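Local coordinates for protein geranylgeranyl pyrophosphate synthetase (Pyrococcus horikoshii, PDB 1WY0) that probably makes geranylgeranyl diphosphate by condensing isopentenyl diphosphate with allylic diphosphates, as an all-helical polyprenyl synthetase, at residues Glu252-Glu256 with Lys257-Arg261; Gly235-Arg239 with Lys240-Thr244; Leu17-Glu20 with Lys21-Leu25. All coordinates share one frame; numbering follows the deposited sequence.

Contact 1 of 3, residues Glu252-Glu256 with Lys257-Arg261; sequences ENADE and KDKQR
Asp255 folds back over the start of helix 256-264 and caps it: its OD1 takes the N-H of Asp258, 2.8 Å from that N, in a nearly straight bond that arrives close to the C-O axis of OD1. What brings the carboxylate round is a first torsion of 60°, which tucks CG between the backbone N and the carbonyl carbon. Aspartate suits an N-cap because its short side chain bends back to amides that have no carbonyl in the preceding turn. With an alanine here, the N-H of Asp258 would probably lose its acceptor and the first turn could fray.

The same carboxylate meets that of Asp258 at an angle of 42° between planes, with Asp255 OD2 only 2.8 Å from Asp258 OD2. So close a pair of acids may favour a proton on one of them, although Lys296, salt-bridged to Asp258, probably eases the repulsion. A water donates to Asp255 OD2 and receives a weak bond from Lys257 NZ.

Beyond the cap, the carboxylate of Glu256 faces two residues of the next turn. Its OE2 makes a salt bridge with Lys259 NZ, modelled at 2.4 Å, a length too short to trust closely. Glu256 OE1 lies 3.1 Å from Gln260 NE2, the carboxylate and amide planes turned 29° apart. Lys259 reaches Glu256 along a kinked chain whose CG passes 4.0 Å from Ala254 CB, a buried methyl that gives the lysine stem an apolar surface and also touches Tyr297. Lys259 N then closes the first helical turn on Asp255 O.

Asp258 OD2 and the backbone N of Asp255 both bond to Tyr297 OH, and Arg261 pairs with Glu289, which ties this junction between helices 245-253 and 256-264 to helix 283-296 and the residues just after it.

Contact 2 of 3, residues Gly235-Arg239 with Lys240-Thr244; sequences GSDIR and KGKKT
Gly241 swings the chain out of its short helix on a positive phi of 62°, a conformation that favours a residue without a side chain. Its N makes a weak bond to Ile238 O at 3.0 Å, while Lys242 N reaches back to Asp237 O at 2.9 Å along an almost straight line. A water also touches Asp237 O, weakly, and donates to Lys242 O, 2.7 Å away, bridging the turn.

This pair of backbone bonds round a positive-phi residue is a Schellman motif, with Gly241 at C-prime. It ends helix 236-240 beside the second aspartate-rich motif of the polyprenyl synthetases, whose Asp219 and Asp222 lie near the end of helix 197-224; in relatives that motif holds the magnesium ions of the allylic diphosphate.

Two lysines run alongside Asp237, pointing the same way as its carboxylate. Lys240 NZ donates to Asp237 OD1 at 2.7 Å, close to the C-O axis, in a salt bridge; its bent chain passes over Ser236 O, with CD at 3.3 Å. Lys242, its CG anti to the backbone N (chi1 -170°) and its chain straight beyond, has the long apolar stem needed to lie against the aspartate, with CD 3.6 Å from Asp237 OD1. That full extension carries the charged Lys242 NZ to a salt bridge with Asp219 and leaves it 4.2 Å from Asp237 OD2, too far for a second salt bridge.

Contact 3 of 3, residues Leu17-Glu20 with Lys21-Leu25; sequences LIDE and KIFEL
Ile18 and Ile22, one turn apart on the buried side of helix 3-25, make the apolar part of the contact. Their side chains cross at a slant, and Ile18 CG2 comes 4.0 Å from Ile22 CD1. In Ile22 CG1 is anti to the carbonyl carbon and CD1 runs on almost straight (chi2 178°), which carries that methyl back along the helix; it also touches Asp19 OD1 at 4.0 Å. Branched, wholly apolar isoleucine suits such a stripe, and Ile18 goes on to pack against Pro51 and Leu55 of helix 49-57.

Across the contact the backbone bonds that pass are i to i+4, as in an alpha helix. Ile22 N donates to Ile18 O at 3.0 Å in the carbonyl plane, Phe23 N to Asp19 O at 3.1 Å, and Lys21 N only weakly to Leu17 O. These are the last turns of the N-terminal helix of an all-helical isoprenoid synthase fold; from here the side chains of Lys21 and Leu25 lean on helix 69-90.

One aromatic group joins in. The Phe23 ring sets CD2 3.3 Å from Asp19 O, in an oblique approach, and Ile22 CG2 sits 4.2 Å above the centre of one face. The ring also rests on Pro42 and Leu43, a fitting place for a large flat apolar group.

The charged groups pair both along the helix and beyond it. Asp19 OD1 forms a salt bridge with Arg48, so that the carboxylate stays beside the Ile22 methyl without lacking a polar mate. Lys21 NZ and Glu24 OE1 are salt-bridged at 3.6 Å, one turn apart, while OE2 of the same glutamate pairs with Arg127.

In the fold
The three contacts come in series along the chain, contact 3 first, and none touches another. Contacts 1 and 2 are neighbours, joined by helix 245-253, with centres about 17 Å apart and nearest atoms about 9 Å apart. Contact 3 lies on the opposite side of the chain's centre, its centre about 35 Å from that of contact 2 and about 50 Å from that of contact 1. Contact 2, bonded to Asp219 and Asp222, is the one beside the probable diphosphate site; contact 1 is farther out, its centre about 30 Å from the chain's centre. The crystal's mercury site, at Tyr81 and Cys150, involves residues of none of them.

Contact 1 of 3, residues Glu252-Glu256 with Lys257-Arg261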
loop_
_atom_site.group_PDB
_atom_site.type_symbol
_atom_site.label_atom_id
_atom_site.label_comp_id
_atom_site.label_asym_id
_atom_site.label_seq_id
_atom_site.Cartn_x
_atom_site.Cartn_y
_atom_site.Cartn_z
ATOM N N GLU A 252 30.764 -15.622 6.604
ATOM C CA GLU A 252 31.304 -15.444 7.949
ATOM C C GLU A 252 32.468 -16.401 8.254
ATOM O O GLU A 252 33.334 -16.131 9.075
ATOM C CB GLU A 252 30.184 -15.637 8.974
ATOM C CG GLU A 252 30.394 -14.751 10.208
ATOM C CD GLU A 252 29.067 -14.451 10.866
ATOM O OE1 GLU A 252 28.287 -13.702 10.295
ATOM O OE2 GLU A 252 28.848 -14.928 11.984
ATOM N N ASN A 253 32.470 -17.561 7.573
ATOM C CA ASN A 253 33.418 -18.589 7.984
ATOM C C ASN A 253 34.528 -18.876 6.961
ATOM O O ASN A 253 35.548 -19.485 7.274
ATOM C CB ASN A 253 32.624 -19.861 8.285
ATOM C CG ASN A 253 32.120 -19.819 9.706
ATOM O OD1 ASN A 253 32.852 -20.052 10.664
ATOM N ND2 ASN A 253 30.794 -19.616 9.827
ATOM N N ALA A 254 34.305 -18.457 5.701
ATOM C CA ALA A 254 35.231 -18.884 4.647
ATOM C C ALA A 254 36.530 -18.061 4.594
ATOM O O ALA A 254 36.578 -16.902 4.986
ATOM C CB ALA A 254 34.512 -18.820 3.305
ATOM N N ASP A 255 37.624 -18.653 4.113
ATOM C CA ASP A 255 38.891 -17.933 4.019
ATOM C C ASP A 255 38.807 -17.028 2.798
ATOM O O ASP A 255 37.924 -17.191 1.963
ATOM C CB ASP A 255 40.079 -18.898 3.880
ATOM C CG ASP A 255 39.985 -19.774 2.646
ATOM O OD1 ASP A 255 39.889 -19.236 1.523
ATOM O OD2 ASP A 255 40.017 -21.013 2.795
ATOM N N GLU A 256 39.724 -16.075 2.702
ATOM C CA GLU A 256 39.727 -15.127 1.597
ATOM C C GLU A 256 39.716 -15.736 0.208
ATOM O O GLU A 256 38.979 -15.282 -0.670
ATOM C CB GLU A 256 40.918 -14.183 1.731
ATOM C CG GLU A 256 40.634 -13.020 2.649
ATOM C CD GLU A 256 39.438 -12.221 2.176
ATOM O OE1 GLU A 256 39.438 -11.798 1.000
ATOM O OE2 GLU A 256 38.496 -12.030 2.977
ATOM N N LYS A 257 40.533 -16.758 0.001
ATOM C CA LYS A 257 40.630 -17.397 -1.279
ATOM C C LYS A 257 39.249 -17.908 -1.737
ATOM O O LYS A 257 38.795 -17.698 -2.854
ATOM C CB LYS A 257 41.610 -18.545 -1.054
ATOM C CG LYS A 257 42.146 -19.120 -2.342
ATOM C CD LYS A 257 42.731 -20.525 -2.178
ATOM C CE LYS A 257 42.033 -21.520 -3.119
ATOM N NZ LYS A 257 42.243 -22.890 -2.647
ATOM N N ASP A 258 38.579 -18.604 -0.829
ATOM C CA ASP A 258 37.279 -19.163 -1.141
ATOM C C ASP A 258 36.211 -18.096 -1.342
ATOM O O ASP A 258 35.453 -18.166 -2.308
ATOM C CB ASP A 258 36.878 -20.172 -0.063
ATOM C CG ASP A 258 37.829 -21.371 -0.012
ATOM O OD1 ASP A 258 38.414 -21.696 -1.060
ATOM O OD2 ASP A 258 37.986 -21.990 1.062
ATOM N N LYS A 259 36.169 -17.100 -0.458
ATOM C CA LYS A 259 35.286 -15.938 -0.525
ATOM C C LYS A 259 35.288 -15.296 -1.917
ATOM O O LYS A 259 34.250 -14.994 -2.492
ATOM C CB LYS A 259 35.753 -14.923 0.518
ATOM C CG LYS A 259 35.102 -15.149 1.884
ATOM C CD LYS A 259 34.854 -13.838 2.631
ATOM C CE LYS A 259 35.394 -13.868 4.066
ATOM N NZ LYS A 259 36.712 -13.234 4.109
ATOM N N GLN A 260 36.512 -15.032 -2.367
ATOM C CA GLN A 260 36.734 -14.334 -3.636
ATOM C C GLN A 260 36.340 -15.177 -4.845
ATOM O O GLN A 260 35.825 -14.663 -5.829
ATOM C CB GLN A 260 38.202 -13.921 -3.769
ATOM C CG GLN A 260 38.709 -13.050 -2.631
ATOM C CD GLN A 260 37.845 -11.826 -2.417
ATOM O OE1 GLN A 260 37.679 -11.004 -3.322
ATOM N NE2 GLN A 260 37.286 -11.695 -1.215
ATOM N N ARG A 261 36.602 -16.474 -4.777
ATOM C CA ARG A 261 36.185 -17.318 -5.893
ATOM C C ARG A 261 34.659 -17.468 -5.928
ATOM O O ARG A 261 34.007 -17.436 -6.967
ATOM C CB ARG A 261 36.856 -18.680 -5.707
ATOM C CG ARG A 261 36.515 -19.669 -6.819
ATOM C CD ARG A 261 36.634 -19.045 -8.210
ATOM N NE ARG A 261 36.435 -20.062 -9.246
ATOM C CZ ARG A 261 36.202 -19.635 -10.496
ATOM N NH1 ARG A 261 36.175 -18.340 -10.759
ATOM N NH2 ARG A 261 35.971 -20.525 -11.462
HETATM O O HOH W 1 41.602 -22.733 0.606
#

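Contact 2 of 3, residues Gly235-Arg239 with Lys240-Thr244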
loop_
_atom_site.group_PDB
_atom_site.type_symbol
_atom_site.label_atom_id
_atom_site.label_comp_id
_atom_site.label_asym_id
_atom_site.label_seq_id
_atom_site.Cartn_x
_atom_site.Cartn_y
_atom_site.Cartn_z
ATOM N N GLY A 235 20.483 -24.603 -7.104
ATOM C CA GLY A 235 21.392 -23.460 -7.099
ATOM C C GLY A 235 20.839 -22.271 -7.887
ATOM O O GLY A 235 21.566 -21.377 -8.299
ATOM N N SER A 236 19.543 -22.103 -8.120
ATOM C CA SER A 236 19.091 -20.904 -8.809
ATOM C C SER A 236 19.279 -19.694 -7.891
ATOM O O SER A 236 19.373 -18.564 -8.359
ATOM C CB SER A 236 17.626 -21.038 -9.249
ATOM O OG SER A 236 16.780 -21.345 -8.158
ATOM N N ASP A 237 19.335 -19.931 -6.583
ATOM C CA ASP A 237 19.556 -18.840 -5.644
ATOM C C ASP A 237 21.015 -18.388 -5.746
ATOM O O ASP A 237 21.345 -17.250 -5.413
ATOM C CB ASP A 237 19.257 -19.268 -4.204
ATOM C CG ASP A 237 17.766 -19.310 -3.894
ATOM O OD1 ASP A 237 16.965 -18.754 -4.676
ATOM O OD2 ASP A 237 17.398 -19.884 -2.850
ATOM N N ILE A 238 21.891 -19.279 -6.202
ATOM C CA ILE A 238 23.302 -18.929 -6.350
ATOM C C ILE A 238 23.455 -18.051 -7.585
ATOM O O ILE A 238 24.170 -17.046 -7.583
ATOM C CB ILE A 238 24.190 -20.174 -6.557
ATOM C CG1 ILE A 238 24.065 -21.129 -5.367
ATOM C CG2 ILE A 238 25.644 -19.742 -6.750
ATOM C CD1 ILE A 238 24.571 -20.548 -4.065
ATOM N N ARG A 239 22.769 -18.454 -8.646
ATOM C CA ARG A 239 22.773 -17.700 -9.887
ATOM C C ARG A 239 22.114 -16.343 -9.670
ATOM O O ARG A 239 22.400 -15.354 -10.333
ATOM C CB ARG A 239 21.988 -18.489 -10.938
ATOM C CG ARG A 239 22.623 -19.840 -11.269
ATOM C CD ARG A 239 22.700 -20.080 -12.783
ATOM N NE ARG A 239 22.102 -21.371 -13.137
ATOM C CZ ARG A 239 20.804 -21.375 -13.496
ATOM N NH1 ARG A 239 20.119 -20.245 -13.521
ATOM N NH2 ARG A 239 20.210 -22.526 -13.822
ATOM N N LYS A 240 21.164 -16.343 -8.717
ATOM C CA LYS A 240 20.449 -15.113 -8.401
ATOM C C LYS A 240 21.285 -14.186 -7.518
ATOM O O LYS A 240 21.031 -12.993 -7.397
ATOM C CB LYS A 240 19.168 -15.492 -7.658
ATOM C CG LYS A 240 17.927 -15.378 -8.541
ATOM C CD LYS A 240 16.878 -16.438 -8.192
ATOM C CE LYS A 240 16.067 -16.068 -6.944
ATOM N NZ LYS A 240 15.492 -17.277 -6.357
ATOM N N GLY A 241 22.290 -14.782 -6.860
ATOM C CA GLY A 241 22.996 -14.028 -5.840
ATOM C C GLY A 241 22.039 -13.650 -4.710
ATOM O O GLY A 241 22.026 -12.527 -4.222
ATOM N N LYS A 242 21.197 -14.572 -4.264
ATOM C CA LYS A 242 20.249 -14.274 -3.200
ATOM C C LYS A 242 20.909 -14.403 -1.832
ATOM O O LYS A 242 21.647 -15.349 -1.590
ATOM C CB LYS A 242 19.064 -15.233 -3.285
ATOM C CG LYS A 242 17.908 -14.882 -2.390
ATOM C CD LYS A 242 16.999 -16.096 -2.200
ATOM C CE LYS A 242 15.748 -15.731 -1.443
ATOM N NZ LYS A 242 14.984 -16.963 -1.088
ATOM N N LYS A 243 20.639 -13.446 -0.943
ATOM C CA LYS A 243 21.198 -13.472 0.405
ATOM C C LYS A 243 20.364 -14.365 1.312
ATOM O O LYS A 243 19.270 -13.997 1.734
ATOM C CB LYS A 243 21.249 -12.063 1.002
ATOM C CG LYS A 243 22.543 -11.312 0.747
ATOM C CD LYS A 243 22.669 -10.871 -0.693
ATOM C CE LYS A 243 23.978 -10.146 -0.918
ATOM N NZ LYS A 243 24.046 -9.586 -2.284
ATOM N N THR A 244 20.882 -15.551 1.593
ATOM C CA THR A 244 20.201 -16.505 2.458
ATOM C C THR A 244 21.065 -16.713 3.702
ATOM O O THR A 244 22.161 -16.170 3.792
ATOM C CB THR A 244 20.036 -17.853 1.753
ATOM O OG1 THR A 244 21.295 -18.538 1.747
ATOM C CG2 THR A 244 19.574 -17.645 0.311
HETATM O O HOH W 2 22.073 -17.833 -2.614
#

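Contact 3 of 3, residues Leu17-Glu20 with Lys21-Leu25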
loop_
_atom_site.group_PDB
_atom_site.type_symbol
_atom_site.label_atom_id
_atom_site.label_comp_id
_atom_site.label_asym_id
_atom_site.label_seq_id
_atom_site.Cartn_x
_atom_site.Cartn_y
_atom_site.Cartn_z
ATOM N N LEU A 17 -13.754 -21.435 2.959
ATOM C CA LEU A 17 -14.402 -20.331 3.657
ATOM C C LEU A 17 -13.633 -19.048 3.403
ATOM O O LEU A 17 -14.207 -18.002 3.112
ATOM C CB LEU A 17 -14.425 -20.594 5.165
ATOM C CG LEU A 17 -14.765 -22.000 5.669
ATOM C CD1 LEU A 17 -14.213 -22.176 7.081
ATOM C CD2 LEU A 17 -16.275 -22.214 5.639
ATOM N N ILE A 18 -12.318 -19.145 3.532
ATOM C CA ILE A 18 -11.447 -18.008 3.334
ATOM C C ILE A 18 -11.555 -17.489 1.915
ATOM O O ILE A 18 -11.655 -16.287 1.699
ATOM C CB ILE A 18 -9.998 -18.396 3.656
ATOM C CG1 ILE A 18 -9.927 -18.860 5.112
ATOM C CG2 ILE A 18 -9.060 -17.224 3.386
ATOM C CD1 ILE A 18 -10.256 -17.794 6.125
ATOM N N ASP A 19 -11.565 -18.394 0.945
ATOM C CA ASP A 19 -11.646 -17.974 -0.445
ATOM C C ASP A 19 -12.931 -17.265 -0.836
ATOM O O ASP A 19 -12.899 -16.350 -1.649
ATOM C CB ASP A 19 -11.385 -19.157 -1.384
ATOM C CG ASP A 19 -9.905 -19.434 -1.550
ATOM O OD1 ASP A 19 -9.127 -18.460 -1.504
ATOM O OD2 ASP A 19 -9.515 -20.605 -1.738
ATOM N N GLU A 20 -14.060 -17.674 -0.270
ATOM C CA GLU A 20 -15.313 -17.010 -0.600
ATOM C C GLU A 20 -15.202 -15.546 -0.166
ATOM O O GLU A 20 -15.539 -14.637 -0.919
ATOM C CB GLU A 20 -16.486 -17.682 0.123
ATOM C CG GLU A 20 -16.850 -19.073 -0.406
ATOM C CD GLU A 20 -18.032 -19.686 0.330
ATOM O OE1 GLU A 20 -19.023 -20.057 -0.343
ATOM O OE2 GLU A 20 -17.980 -19.786 1.580
ATOM N N LYS A 21 -14.709 -15.322 1.048
ATOM C CA LYS A 21 -14.563 -13.966 1.567
ATOM C C LYS A 21 -13.586 -13.126 0.756
ATOM O O LYS A 21 -13.833 -11.947 0.497
ATOM C CB LYS A 21 -14.126 -14.000 3.035
ATOM C CG LYS A 21 -15.189 -14.553 3.969
ATOM C CD LYS A 21 -16.529 -13.874 3.742
ATOM C CE LYS A 21 -17.650 -14.554 4.527
ATOM N NZ LYS A 21 -18.973 -13.932 4.222
ATOM N N ILE A 22 -12.479 -13.738 0.349
ATOM C CA ILE A 22 -11.486 -13.035 -0.440
ATOM C C ILE A 22 -12.086 -12.508 -1.732
ATOM O O ILE A 22 -11.970 -11.325 -2.047
ATOM C CB ILE A 22 -10.289 -13.950 -0.799
ATOM C CG1 ILE A 22 -9.367 -14.094 0.413
ATOM C CG2 ILE A 22 -9.531 -13.381 -1.998
ATOM C CD1 ILE A 22 -8.197 -15.008 0.185
ATOM N N PHE A 23 -12.745 -13.385 -2.476
ATOM C CA PHE A 23 -13.314 -12.982 -3.746
ATOM C C PHE A 23 -14.592 -12.162 -3.695
ATOM O O PHE A 23 -15.099 -11.741 -4.729
ATOM C CB PHE A 23 -13.472 -14.210 -4.640
ATOM C CG PHE A 23 -12.153 -14.768 -5.097
ATOM C CD1 PHE A 23 -11.298 -13.997 -5.881
ATOM C CD2 PHE A 23 -11.733 -16.029 -4.695
ATOM C CE1 PHE A 23 -10.050 -14.468 -6.252
ATOM C CE2 PHE A 23 -10.482 -16.512 -5.060
ATOM C CZ PHE A 23 -9.638 -15.728 -5.840
ATOM N N GLU A 24 -15.119 -11.923 -2.501
ATOM C CA GLU A 24 -16.301 -11.085 -2.417
ATOM C C GLU A 24 -15.768 -9.679 -2.166
ATOM O O GLU A 24 -16.448 -8.685 -2.422
ATOM C CB GLU A 24 -17.244 -11.537 -1.298
ATOM C CG GLU A 24 -16.923 -11.051 0.097
ATOM C CD GLU A 24 -18.033 -11.404 1.073
ATOM O OE1 GLU A 24 -18.553 -12.539 0.982
ATOM O OE2 GLU A 24 -18.383 -10.555 1.925
ATOM N N LEU A 25 -14.530 -9.614 -1.673
ATOM C CA LEU A 25 -13.850 -8.348 -1.425
ATOM C C LEU A 25 -13.224 -7.878 -2.740
ATOM O O LEU A 25 -13.243 -6.690 -3.052
ATOM C CB LEU A 25 -12.761 -8.509 -0.360
ATOM C CG LEU A 25 -13.168 -8.463 1.117
ATOM C CD1 LEU A 25 -11.964 -8.771 1.972
ATOM C CD2 LEU A 25 -13.720 -7.086 1.475
#